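Local coordinates for N(G),N(G)-dimethylarginine dimethylaminohydrolase (Pseudomonas aeruginosa, PDB 3RHY), which hydrolyses asymmetric dimethylarginine and monomethylarginine to citrulline, releasing dimethylamine or methylamine, at residues 43-48 with 209-214. Numbering follows the deposited sequence.
Sequences QTCDVD and NERVIM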
loop_
_atom_site.group_PDB
_atom_site.type_symbol
_atom_site.label_atom_id
_atom_site.label_comp_id
_atom_site.label_asym_id
_atom_site.label_seq_id
_atom_site.Cartn_x
_atom_site.Cartn_y
_atom_site.Cartn_z
ATOM N N GLN A 43 10.595 4.949 11.883
ATOM C CA GLN A 43 10.848 5.793 13.048
ATOM C C GLN A 43 11.835 6.925 12.764
ATOM O O GLN A 43 11.961 7.854 13.569
ATOM C CB GLN A 43 11.378 4.947 14.215
ATOM C CG GLN A 43 10.313 4.439 15.170
ATOM C CD GLN A 43 10.877 3.492 16.221
ATOM O OE1 GLN A 43 11.060 2.306 15.964
ATOM N NE2 GLN A 43 11.165 4.019 17.404
ATOM N N THR A 44 12.537 6.852 11.634
ATOM C CA THR A 44 13.517 7.884 11.287
ATOM C C THR A 44 13.014 8.818 10.203
ATOM O O THR A 44 13.757 9.678 9.732
ATOM C CB THR A 44 14.847 7.283 10.749
ATOM O OG1 THR A 44 14.617 6.704 9.459
ATOM C CG2 THR A 44 15.391 6.228 11.691
ATOM N N CYS A 45 11.757 8.663 9.811
ATOM C CA CYS A 45 11.201 9.475 8.745
ATOM C C CYS A 45 10.424 10.725 9.156
ATOM O O CYS A 45 9.650 11.267 8.370
ATOM C CB CYS A 45 10.347 8.574 7.856
ATOM S SG CYS A 45 11.320 7.194 7.151
ATOM N N ASP A 46 10.655 11.190 10.381
ATOM C CA ASP A 46 9.989 12.383 10.903
ATOM C C ASP A 46 8.463 12.312 10.766
ATOM O O ASP A 46 7.824 13.201 10.195
ATOM C CB ASP A 46 10.521 13.651 10.213
ATOM C CG ASP A 46 11.962 13.982 10.604
ATOM O OD1 ASP A 46 12.258 14.072 11.819
ATOM O OD2 ASP A 46 12.799 14.168 9.690
ATOM N N VAL A 47 7.895 11.233 11.289
ATOM C CA VAL A 47 6.458 11.006 11.284
ATOM C C VAL A 47 6.186 10.305 12.602
ATOM O O VAL A 47 7.109 9.754 13.210
ATOM C CB VAL A 47 6.013 10.042 10.143
ATOM C CG1 VAL A 47 6.104 10.736 8.793
ATOM C CG2 VAL A 47 6.883 8.775 10.155
ATOM N N ASP A 48 4.946 10.346 13.077
ATOM C CA ASP A 48 4.656 9.608 14.290
ATOM C C ASP A 48 4.039 8.306 13.817
ATOM O O ASP A 48 3.476 8.240 12.720
ATOM C CB ASP A 48 3.724 10.368 15.250
ATOM C CG ASP A 48 2.520 10.986 14.565
ATOM O OD1 ASP A 48 1.872 10.319 13.735
ATOM O OD2 ASP A 48 2.211 12.152 14.887
ATOM N N ASN A 209 8.597 11.081 2.950
ATOM C CA ASN A 209 9.349 12.303 3.200
ATOM C C ASN A 209 10.760 12.265 2.626
ATOM O O ASN A 209 11.750 12.464 3.335
ATOM C CB ASN A 209 9.385 12.586 4.706
ATOM C CG ASN A 209 7.998 12.717 5.287
ATOM O OD1 ASN A 209 7.079 13.137 4.595
ATOM N ND2 ASN A 209 7.839 12.368 6.561
ATOM N N GLU A 210 10.827 12.009 1.322
ATOM C CA GLU A 210 12.079 11.948 0.578
ATOM C C GLU A 210 12.898 10.689 0.831
ATOM O O GLU A 210 13.940 10.487 0.195
ATOM C CB GLU A 210 12.919 13.202 0.846
ATOM C CG GLU A 210 13.251 13.978 -0.415
ATOM C CD GLU A 210 12.036 14.214 -1.296
ATOM O OE1 GLU A 210 11.722 13.346 -2.140
ATOM O OE2 GLU A 210 11.386 15.266 -1.138
ATOM N N ARG A 211 12.447 9.860 1.774
ATOM C CA ARG A 211 13.117 8.589 2.035
ATOM C C ARG A 211 12.327 7.596 1.210
ATOM O O ARG A 211 11.149 7.820 0.924
ATOM C CB ARG A 211 13.026 8.149 3.495
ATOM C CG ARG A 211 13.893 8.900 4.483
ATOM C CD ARG A 211 13.224 10.170 4.939
ATOM N NE ARG A 211 13.749 10.601 6.228
ATOM C CZ ARG A 211 13.473 11.772 6.793
ATOM N NH1 ARG A 211 13.993 12.079 7.970
ATOM N NH2 ARG A 211 12.691 12.639 6.170
ATOM N N VAL A 212 12.978 6.514 0.811
ATOM C CA VAL A 212 12.325 5.471 0.045
ATOM C C VAL A 212 12.670 4.166 0.730
ATOM O O VAL A 212 13.818 3.734 0.690
ATOM C CB VAL A 212 12.838 5.390 -1.402
ATOM C CG1 VAL A 212 12.244 4.162 -2.085
ATOM C CG2 VAL A 212 12.453 6.643 -2.174
ATOM N N ILE A 213 11.688 3.557 1.385
ATOM C CA ILE A 213 11.921 2.284 2.049
ATOM C C ILE A 213 11.626 1.174 1.047
ATOM O O ILE A 213 10.553 1.126 0.446
ATOM C CB ILE A 213 11.031 2.125 3.310
ATOM C CG1 ILE A 213 11.479 3.123 4.386
ATOM C CG2 ILE A 213 11.123 0.697 3.842
ATOM C CD1 ILE A 213 10.518 3.254 5.559
ATOM N N MET A 214 12.592 0.281 0.869
ATOM C CA MET A 214 12.453 -0.808 -0.087
ATOM C C MET A 214 12.889 -2.138 0.508
ATOM O O MET A 214 13.620 -2.179 1.493
ATOM C CB MET A 214 13.313 -0.512 -1.311
ATOM C CG MET A 214 14.808 -0.574 -1.014
ATOM S SD MET A 214 15.835 -0.360 -2.489
ATOM C CE MET A 214 15.492 -1.926 -3.369
HETATM O O HOH W 1 15.616 8.885 7.643
#
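Arg-211, at the start of strand 211-215, and Asn-209, in the turn leading into it from strand 206-208, reach across to the connection between helix 28-42 and strand 48-52, a worked example of two side chains holding the backbone of a loop. The charged interaction belongs to Arg-211, whose NH1 forms a salt bridge with Asp-46 OD2 at 3.0 Å. The carboxylate and guanidinium planes stand 77° apart, and a single N-H meets one carboxylate oxygen from above its plane, rather than as a side-on bidentate pair.

Among the hydrogen bonds to backbone carbonyls, Asn-209 ND2 meets Cys-45 O at 2.8 Å, almost in line with the C=O bond and with the oxygen in the amide plane. Asn-209 OD1 accepts from the backbone N of Phe-2, consistent with the modelled amide orientation, and ties in the N-terminal residues just before strand 4-8. Arg-211 NH1 also makes a weak bond to Thr-44 O, 3.0 Å away at a poor angle of 122°. A water reinforces it, accepting from Arg-211 NE and donating to Thr-44 O. Within its own segment, Arg-211 NH2 lies 3.0 Å from Asn-209 O and bonds to a carbonyl lone pair, bracing the guanidinium from the turn.

Van der Waals contacts complete the interface. Cys-45 CA sits over one guanidinium face, toward its rim. Arg-211 CG, anti to its own carbonyl carbon (chi1 -74°), lies 4.1 Å from Cys-45 SG. In an apolar contact, Ile-213 CD1 comes to 4.3 Å from Cys-45 SG; Ile-213 packs further against Ala-41 and Leu-42 of helix 28-42.

With NE, NH1 and NH2 all engaged, the guanidinium's rotation is probably well restrained. Cys-45 O is held by the Asn-209 amide, and Thr-44 O by a weak arginine bond together with a water, helping to define the loop's path between helix and strand.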